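Local coordinates for protein fatty acyl CoA synthetase FADD13 (FATTY-ACYL-CoA SYNTHETASE) (Mycobacterium tuberculosis, PDB 3R44) that belongs to the ANL clan of AMP-binding enzymes, in which a large N-terminal domain is joined to a small C-terminal one, at residues A[101-104]-A[105-108]; A[275-278]-A[279-282]; A[504-507]-A[508-512]. All coordinates share one frame; numbering follows the deposited sequence.

Interaction 1 (A[101-104]-A[105-108])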
ATOM      1  N   ARG A 101      10.530  -4.182  -8.451  1.00 21.82           N
ATOM      2  CA  ARG A 101      10.592  -3.282  -9.617  1.00 23.99           C
ATOM      3  C   ARG A 101      11.644  -2.203  -9.460  1.00 23.70           C
ATOM      4  O   ARG A 101      11.914  -1.468 -10.398  1.00 24.27           O
ATOM      5  CB  ARG A 101       9.225  -2.606  -9.883  1.00 24.59           C
ATOM      6  CG  ARG A 101       8.058  -3.574 -10.157  1.00 28.48           C
ATOM      7  N   LEU A 102      12.226  -2.073  -8.268  1.00 22.53           N
ATOM      8  CA  LEU A 102      13.215  -1.030  -8.029  1.00 23.46           C
ATOM      9  C   LEU A 102      14.518  -1.389  -8.694  1.00 25.13           C
ATOM     10  O   LEU A 102      14.857  -2.560  -8.835  1.00 24.80           O
ATOM     11  CB  LEU A 102      13.446  -0.832  -6.550  1.00 22.05           C
ATOM     12  CG  LEU A 102      12.313  -0.211  -5.748  1.00 20.49           C
ATOM     13  CD1 LEU A 102      12.611  -0.302  -4.233  1.00 21.30           C
ATOM     14  CD2 LEU A 102      11.971   1.211  -6.135  1.00 24.73           C
ATOM     15  N   ALA A 103      15.237  -0.344  -9.113  1.00 26.35           N
ATOM     16  CA  ALA A 103      16.543  -0.474  -9.725  1.00 26.55           C
ATOM     17  C   ALA A 103      17.593  -0.762  -8.668  1.00 25.82           C
ATOM     18  O   ALA A 103      17.380  -0.533  -7.476  1.00 24.88           O
ATOM     19  CB  ALA A 103      16.899   0.807 -10.480  1.00 27.25           C
ATOM     20  N   ALA A 104      18.734  -1.243  -9.122  1.00 26.92           N
ATOM     21  CA  ALA A 104      19.828  -1.637  -8.228  1.00 26.68           C
ATOM     22  C   ALA A 104      20.314  -0.589  -7.171  1.00 27.07           C
ATOM     23  O   ALA A 104      20.570  -0.945  -6.020  1.00 26.23           O
ATOM     24  CB  ALA A 104      20.984  -2.191  -9.055  1.00 28.32           C
ATOM     25  N   PRO A 105      20.424   0.698  -7.537  1.00 26.61           N
ATOM     26  CA  PRO A 105      20.838   1.719  -6.549  1.00 26.53           C
ATOM     27  C   PRO A 105      19.814   1.934  -5.419  1.00 24.34           C
ATOM     28  O   PRO A 105      20.173   2.194  -4.283  1.00 21.74           O
ATOM     29  CB  PRO A 105      20.983   2.981  -7.425  1.00 28.62           C
ATOM     30  CG  PRO A 105      21.245   2.435  -8.794  1.00 28.93           C
ATOM     31  CD  PRO A 105      20.322   1.285  -8.886  1.00 28.68           C
ATOM     32  N   GLU A 106      18.531   1.820  -5.746  1.00 22.51           N
ATOM     33  CA  GLU A 106      17.477   1.985  -4.764  1.00 22.71           C
ATOM     34  C   GLU A 106      17.455   0.774  -3.809  1.00 21.06           C
ATOM     35  O   GLU A 106      17.286   0.924  -2.574  1.00 17.49           O
ATOM     36  CB  GLU A 106      16.134   2.183  -5.496  1.00 24.08           C
ATOM     37  CG  GLU A 106      15.996   3.591  -6.117  1.00 29.97           C
ATOM     38  CD  GLU A 106      16.627   3.781  -7.526  1.00 39.65           C
ATOM     39  OE1 GLU A 106      17.264   2.850  -8.099  1.00 41.35           O
ATOM     40  OE2 GLU A 106      16.492   4.906  -8.078  1.00 45.56           O
ATOM     41  N   VAL A 107      17.645  -0.418  -4.378  1.00 20.39           N
ATOM     42  CA  VAL A 107      17.730  -1.642  -3.562  1.00 18.97           C
ATOM     43  C   VAL A 107      18.954  -1.596  -2.659  1.00 19.57           C
ATOM     44  O   VAL A 107      18.830  -1.900  -1.466  1.00 15.97           O
ATOM     45  CB  VAL A 107      17.651  -2.935  -4.375  1.00 20.29           C
ATOM     46  CG1 VAL A 107      17.859  -4.147  -3.490  1.00 19.06           C
ATOM     47  CG2 VAL A 107      16.283  -3.039  -5.145  1.00 19.15           C
ATOM     48  N   SER A 108      20.081  -1.106  -3.194  1.00 20.97           N
ATOM     49  CA  SER A 108      21.325  -0.966  -2.420  1.00 21.12           C
ATOM     50  C   SER A 108      21.130   0.020  -1.271  1.00 20.31           C
ATOM     51  O   SER A 108      21.524  -0.221  -0.140  1.00 20.00           O
ATOM     52  CB  SER A 108      22.534  -0.548  -3.312  1.00 23.00           C
ATOM     53  OG  SER A 108      23.709  -0.902  -2.622  1.00 24.46           O
TER

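Interaction 2 (A[275-278]-A[279-282])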
ATOM      1  N   VAL A 275     -12.542  -8.565 -20.320  1.00 20.30           N
ATOM      2  CA  VAL A 275     -12.231  -9.919 -20.849  1.00 19.39           C
ATOM      3  C   VAL A 275     -13.516 -10.738 -21.075  1.00 20.60           C
ATOM      4  O   VAL A 275     -14.524 -10.486 -20.380  1.00 19.16           O
ATOM      5  CB  VAL A 275     -11.245 -10.619 -19.957  1.00 17.34           C
ATOM      6  CG1 VAL A 275      -9.949  -9.791 -19.986  1.00 18.82           C
ATOM      7  CG2 VAL A 275     -11.755 -10.756 -18.535  1.00 16.04           C
ATOM      8  N   PRO A 276     -13.491 -11.682 -22.039  1.00 22.17           N
ATOM      9  CA  PRO A 276     -14.661 -12.501 -22.424  1.00 23.41           C
ATOM     10  C   PRO A 276     -15.243 -13.207 -21.208  1.00 22.99           C
ATOM     11  O   PRO A 276     -16.467 -13.392 -21.117  1.00 23.36           O
ATOM     12  CB  PRO A 276     -14.046 -13.539 -23.371  1.00 24.83           C
ATOM     13  CG  PRO A 276     -12.983 -12.788 -24.075  1.00 24.40           C
ATOM     14  CD  PRO A 276     -12.386 -11.878 -22.993  1.00 22.09           C
ATOM     15  N   GLU A 277     -14.376 -13.573 -20.259  1.00 20.78           N
ATOM     16  CA  GLU A 277     -14.853 -14.271 -19.074  1.00 21.04           C
ATOM     17  C   GLU A 277     -15.833 -13.484 -18.190  1.00 20.95           C
ATOM     18  O   GLU A 277     -16.566 -14.108 -17.427  1.00 23.10           O
ATOM     19  CB  GLU A 277     -13.706 -14.832 -18.239  1.00 21.25           C
ATOM     20  CG  GLU A 277     -12.928 -15.942 -18.956  1.00 23.64           C
ATOM     21  CD  GLU A 277     -11.960 -15.422 -20.073  1.00 30.20           C
ATOM     22  OE1 GLU A 277     -11.636 -14.171 -20.199  1.00 25.50           O
ATOM     23  OE2 GLU A 277     -11.544 -16.303 -20.878  1.00 37.42           O
ATOM     24  N   PHE A 278     -15.801 -12.157 -18.232  1.00 24.50           N
ATOM     25  CA  PHE A 278     -16.695 -11.336 -17.396  1.00 24.27           C
ATOM     26  C   PHE A 278     -18.164 -11.587 -17.729  1.00 27.42           C
ATOM     27  O   PHE A 278     -18.989 -11.733 -16.828  1.00 28.53           O
ATOM     28  CB  PHE A 278     -16.391  -9.869 -17.607  1.00 23.23           C
ATOM     29  CG  PHE A 278     -17.205  -8.945 -16.749  1.00 24.12           C
ATOM     30  CD1 PHE A 278     -16.929  -8.798 -15.435  1.00 24.73           C
ATOM     31  CD2 PHE A 278     -18.258  -8.228 -17.277  1.00 27.51           C
ATOM     32  CE1 PHE A 278     -17.672  -7.908 -14.648  1.00 25.29           C
ATOM     33  CE2 PHE A 278     -19.022  -7.383 -16.497  1.00 29.06           C
ATOM     34  CZ  PHE A 278     -18.756  -7.232 -15.199  1.00 28.71           C
ATOM     35  N   ALA A 279     -18.443 -11.616 -19.025  1.00 29.71           N
ATOM     36  CA  ALA A 279     -19.781 -11.846 -19.556  1.00 33.20           C
ATOM     37  C   ALA A 279     -20.100 -13.309 -19.401  1.00 35.23           C
ATOM     38  O   ALA A 279     -21.263 -13.655 -19.262  1.00 38.41           O
ATOM     39  CB  ALA A 279     -19.846 -11.444 -21.050  1.00 33.21           C
ATOM     40  N   GLU A 280     -19.085 -14.175 -19.457  1.00 35.80           N
ATOM     41  CA  GLU A 280     -19.335 -15.590 -19.677  1.00 38.37           C
ATOM     42  C   GLU A 280     -19.314 -16.547 -18.484  1.00 38.65           C
ATOM     43  O   GLU A 280     -20.095 -17.486 -18.448  1.00 40.22           O
ATOM     44  CB  GLU A 280     -18.575 -16.088 -20.914  1.00 40.84           C
ATOM     45  CG  GLU A 280     -17.334 -16.888 -20.809  1.00 43.12           C
ATOM     46  CD  GLU A 280     -16.454 -16.734 -22.095  1.00 48.78           C
ATOM     47  OE1 GLU A 280     -15.229 -17.000 -22.012  1.00 51.31           O
ATOM     48  OE2 GLU A 280     -16.959 -16.322 -23.174  1.00 50.38           O
ATOM     49  N   LEU A 281     -18.479 -16.291 -17.482  1.00 36.45           N
ATOM     50  CA  LEU A 281     -18.409 -17.177 -16.313  1.00 36.68           C
ATOM     51  C   LEU A 281     -19.280 -16.618 -15.189  1.00 36.11           C
ATOM     52  O   LEU A 281     -19.402 -15.396 -15.071  1.00 36.04           O
ATOM     53  CB  LEU A 281     -16.951 -17.312 -15.843  1.00 35.51           C
ATOM     54  CG  LEU A 281     -15.960 -18.059 -16.748  1.00 36.67           C
ATOM     55  CD1 LEU A 281     -14.564 -18.056 -16.111  1.00 33.89           C
ATOM     56  CD2 LEU A 281     -16.377 -19.495 -17.073  1.00 39.45           C
ATOM     57  N   ASP A 282     -19.894 -17.501 -14.387  1.00 35.31           N
ATOM     58  CA  ASP A 282     -20.680 -17.097 -13.221  1.00 33.77           C
ATOM     59  C   ASP A 282     -19.862 -17.413 -11.964  1.00 32.20           C
ATOM     60  O   ASP A 282     -19.368 -18.531 -11.806  1.00 32.46           O
ATOM     61  CB  ASP A 282     -22.007 -17.858 -13.138  1.00 36.18           C
TER
HETATM   62  O   HOH W   1     -17.005  -9.929 -21.186  1.00 21.02           O
HETATM   63  O   HOH W   2     -18.241 -13.740 -23.239  1.00 22.80           O

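Interaction 3 (A[504-507]-A[508-512])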
ATOM      1  N   LYS A 504      -0.745  12.818 -12.837  1.00 20.70           N
ATOM      2  CA  LYS A 504       0.235  13.910 -12.596  1.00 20.35           C
ATOM      3  C   LYS A 504       1.680  13.578 -12.982  1.00 20.09           C
ATOM      4  O   LYS A 504       2.442  14.477 -13.394  1.00 17.29           O
ATOM      5  CB  LYS A 504       0.112  14.446 -11.170  1.00 21.36           C
ATOM      6  CG  LYS A 504      -1.210  15.104 -10.992  1.00 22.41           C
ATOM      7  CD  LYS A 504      -1.362  15.853  -9.723  1.00 26.95           C
ATOM      8  CE  LYS A 504      -2.662  16.678  -9.810  1.00 25.99           C
ATOM      9  NZ  LYS A 504      -2.689  17.687  -8.834  1.00 25.39           N
ATOM     10  N   THR A 505       2.074  12.303 -12.927  1.00 19.01           N
ATOM     11  CA  THR A 505       3.420  11.920 -13.359  1.00 20.98           C
ATOM     12  C   THR A 505       3.573  12.162 -14.872  1.00 20.04           C
ATOM     13  O   THR A 505       4.600  12.619 -15.345  1.00 20.44           O
ATOM     14  CB  THR A 505       3.685  10.433 -13.101  1.00 22.09           C
ATOM     15  OG1 THR A 505       2.607   9.683 -13.683  1.00 27.86           O
ATOM     16  CG2 THR A 505       3.702  10.134 -11.635  1.00 21.35           C
ATOM     17  N   VAL A 506       2.527  11.855 -15.624  1.00 19.41           N
ATOM     18  CA  VAL A 506       2.502  12.146 -17.082  1.00 19.02           C
ATOM     19  C   VAL A 506       2.512  13.674 -17.346  1.00 18.01           C
ATOM     20  O   VAL A 506       3.319  14.166 -18.164  1.00 17.37           O
ATOM     21  CB  VAL A 506       1.353  11.427 -17.806  1.00 18.81           C
ATOM     22  CG1 VAL A 506       1.335  11.823 -19.308  1.00 19.19           C
ATOM     23  CG2 VAL A 506       1.521   9.855 -17.643  1.00 20.02           C
ATOM     24  N   LEU A 507       1.698  14.425 -16.600  1.00 17.08           N
ATOM     25  CA  LEU A 507       1.751  15.859 -16.718  1.00 17.47           C
ATOM     26  C   LEU A 507       3.135  16.394 -16.528  1.00 17.20           C
ATOM     27  O   LEU A 507       3.559  17.227 -17.315  1.00 18.48           O
ATOM     28  CB  LEU A 507       0.849  16.539 -15.725  1.00 16.81           C
ATOM     29  CG  LEU A 507      -0.615  16.611 -16.144  1.00 17.79           C
ATOM     30  CD1 LEU A 507      -1.440  17.088 -14.886  1.00 18.29           C
ATOM     31  CD2 LEU A 507      -0.869  17.563 -17.343  1.00 16.26           C
ATOM     32  N   ARG A 508       3.845  15.949 -15.476  1.00 17.70           N
ATOM     33  CA  ARG A 508       5.200  16.443 -15.206  1.00 18.50           C
ATOM     34  C   ARG A 508       6.154  16.118 -16.358  1.00 19.66           C
ATOM     35  O   ARG A 508       7.002  16.940 -16.695  1.00 19.80           O
ATOM     36  CB  ARG A 508       5.800  15.866 -13.883  1.00 20.58           C
ATOM     37  CG  ARG A 508       5.080  16.313 -12.630  1.00 19.25           C
ATOM     38  CD  ARG A 508       5.646  15.652 -11.348  1.00 22.57           C
ATOM     39  NE  ARG A 508       4.686  15.935 -10.302  1.00 24.31           N
ATOM     40  CZ  ARG A 508       3.845  15.072  -9.747  1.00 24.57           C
ATOM     41  NH1 ARG A 508       3.852  13.773 -10.073  1.00 23.69           N
ATOM     42  NH2 ARG A 508       2.989  15.539  -8.839  1.00 24.41           N
ATOM     43  N   GLU A 509       5.971  14.944 -16.978  1.00 19.55           N
ATOM     44  CA  GLU A 509       6.734  14.546 -18.140  1.00 21.77           C
ATOM     45  C   GLU A 509       6.427  15.438 -19.328  1.00 20.60           C
ATOM     46  O   GLU A 509       7.314  15.837 -20.077  1.00 20.28           O
ATOM     47  CB  GLU A 509       6.353  13.122 -18.566  1.00 22.38           C
ATOM     48  CG  GLU A 509       7.025  11.972 -17.832  1.00 31.87           C
ATOM     49  CD  GLU A 509       6.373  10.605 -18.191  1.00 38.34           C
ATOM     50  OE1 GLU A 509       5.942  10.415 -19.363  1.00 42.33           O
ATOM     51  OE2 GLU A 509       6.273   9.734 -17.295  1.00 42.56           O
ATOM     52  N   GLN A 510       5.148  15.672 -19.554  1.00 20.36           N
ATOM     53  CA  GLN A 510       4.717  16.474 -20.683  1.00 19.90           C
ATOM     54  C   GLN A 510       5.340  17.853 -20.636  1.00 19.58           C
ATOM     55  O   GLN A 510       5.931  18.314 -21.636  1.00 21.62           O
ATOM     56  CB  GLN A 510       3.202  16.596 -20.670  1.00 19.96           C
ATOM     57  CG  GLN A 510       2.449  15.369 -21.192  1.00 21.66           C
ATOM     58  CD  GLN A 510       0.965  15.538 -21.100  1.00 20.63           C
ATOM     59  OE1 GLN A 510       0.476  16.430 -20.415  1.00 21.22           O
ATOM     60  NE2 GLN A 510       0.231  14.710 -21.813  1.00 16.97           N
ATOM     61  N   TYR A 511       5.216  18.518 -19.493  1.00 17.38           N
ATOM     62  CA  TYR A 511       5.681  19.864 -19.367  1.00 17.85           C
ATOM     63  C   TYR A 511       7.145  20.059 -18.935  1.00 18.25           C
ATOM     64  O   TYR A 511       7.590  21.196 -18.800  1.00 18.58           O
ATOM     65  CB  TYR A 511       4.679  20.710 -18.559  1.00 17.00           C
ATOM     66  CG  TYR A 511       3.370  20.693 -19.276  1.00 14.86           C
ATOM     67  CD1 TYR A 511       3.180  21.475 -20.425  1.00 16.36           C
ATOM     68  CD2 TYR A 511       2.340  19.854 -18.857  1.00 15.48           C
ATOM     69  CE1 TYR A 511       1.992  21.413 -21.145  1.00 17.87           C
ATOM     70  CE2 TYR A 511       1.138  19.785 -19.563  1.00 16.58           C
ATOM     71  CZ  TYR A 511       0.964  20.601 -20.708  1.00 15.32           C
ATOM     72  OH  TYR A 511      -0.227  20.535 -21.425  1.00 18.71           O
ATOM     73  N   SER A 512       7.928  18.981 -18.857  1.00 20.59           N
ATOM     74  CA  SER A 512       9.350  19.138 -18.609  1.00 22.38           C
ATOM     75  C   SER A 512       9.988  19.936 -19.750  1.00 23.20           C
ATOM     76  O   SER A 512      10.994  20.588 -19.529  1.00 23.48           O
ATOM     77  CB  SER A 512      10.095  17.797 -18.468  1.00 22.63           C
ATOM     78  OG  SER A 512      10.118  17.155 -19.722  1.00 23.96           O
TER

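Interaction 1 (A[101-104]-A[105-108])
L102 and V107 meet through the inner part of one side chain and a single branch of the other: L102 CB lies 3.9 Å from V107 CG2. V107 has CG1 anti to its backbone N (chi1 175°), which leaves CG2 beside that nitrogen and turned back toward the residues leading into the helix. The contact is the N-terminal turn of helix 104-114, with A103 at the N-cap position. The evidence is in the backbone bonds: V107 N donates to A103 O at 3.1 Å with an N-H...O angle of 165°, and S108 N donates to A104 O at 2.9 Å. E106 N also reaches A103 O, but weakly. P105 brings no N-H, which costs little in a first helical turn; its CD packs 3.8 Å from A103 CB.

E106 folds back over the start of the helix because its chain bends at chi2 (85°), carrying OE1 to 3.2 Å from A103 CB. The same oxygen remains 3.9 Å from A103 N, too far for a hydrogen bond, and the alanine has no polar side chain with which to complete a capping box. A carboxylate here may still interact favourably with the positive end of the helix dipole.

S108 directs OG out of the turn to Q135 OE1, with which it is hydrogen-bonded. The turn follows the loop after strand 94-97 and packs on helix 126-134: A104 touches A131, V107 touches V128 and I132, and S108 touches I132, while V107 also meets I98 in the preceding loop.

Interaction 2 (A[275-278]-A[279-282])
The backbones of E277 and L281 are joined by the one strong direct bond across the two segments, L281 N to E277 O at 2.9 Å with an N-H...O angle of 170°. It belongs to a short surface helix, 276-280, little more than one turn long. The remaining direct links are weaker: E280 N is shared between P276 O and E277 O in two weak bonds, and A279 N makes a weak bond to P276 O. The mixture of i+3 and i+4 bonds is consistent with a short, irregular helical turn. A water supplements it, donating to V275 O and accepting from A279 N at 3.1 Å. L281 then leaves helical geometry, with a psi of 146°.

Among the side chains, E277 and L281 lie alongside each other and point the same way, with E277 CG 3.9 Å from L281 CD1. E280 also runs beside E277; their carboxylate planes are turned 81° apart, and E277 OE2 comes within 3.9 Å of E280 OE1, an approach of like charges that would probably be mildly unfavourable. F278 swings its ring off the turn, CG being anti to the backbone N, and there it meets Y304 edge-to-face and K307 in a cation-pi contact. W251 of helix 247-256 is touched by V275, E277, F278 and L281, which seats the turn on that helix.

The extended outer chain of E280 lies over the P276 carbonyl, CD 3.5 Å from P276 O, and a second water spans the two residues, donating to P276 O at 2.8 Å and to E280 OE2 at 2.9 Å.

Interaction 3 (A[504-507]-A[508-512])
R508 runs back over K504 because CG stands beside its own backbone N (chi1 -66°) and the chain continues extended to NE; the turn at chi4 (107°) then lays one guanidinium face over the carbonyl carbon of K504, with R508 NH1 3.6 Å from K504 C. T505 CG2 comes to the edge of the same group, in its plane, 4.0 Å from R508 NH1. The other key pair is L507 and Y511, side by side and pointing the same way: L507 CD2 approaches the ring edge in plane, 3.7 Å from Y511 CE2. Q510 crosses this leucine at a slant, bringing OE1 to 3.5 Å from L507 CD2.

These are i to i+3 and i to i+4 neighbours on the amphipathic helix 504-511 of the small C-terminal domain, whose inner side rests on strands 438-448 and 454-461. There L507 touches A442, I444 and I458, and Y511 also reaches I458. Four consecutive i+4 backbone bonds set the spacing, from R508 N to K504 O through Y511 N to L507 O; Q510 N to V506 O is the shortest at 2.7 Å.

The two cationic ends pair with separate acids, R508 NH2 in a salt bridge with D414 and K504 NZ in one with E429, the nitrogens lying 6.1 Å apart. S512 OG donates to E509 O at 3.1 Å.

Overall arrangement
All three are local surface contacts on separate helices, arranged in series along the chain, and none touches another. Interactions 1 and 2 both belong to the AMP-binding part of the chain but are widely spaced, with centres 39 Å apart and nearest atoms about 21 Å apart. Interaction 3, near the C-terminus, is closer to interaction 1 (centres 23 Å apart, nearest atoms about 13 Å) than to interaction 2 (centres 36 Å apart, nearest atoms about 23 Å). The bound histidine is lined by residues such as K16, H192 and E193, none of which lies in these segments. At interaction 3 a malonate ion, probably from the crystallisation liquor, sits about 4 Å from the V506 side chain.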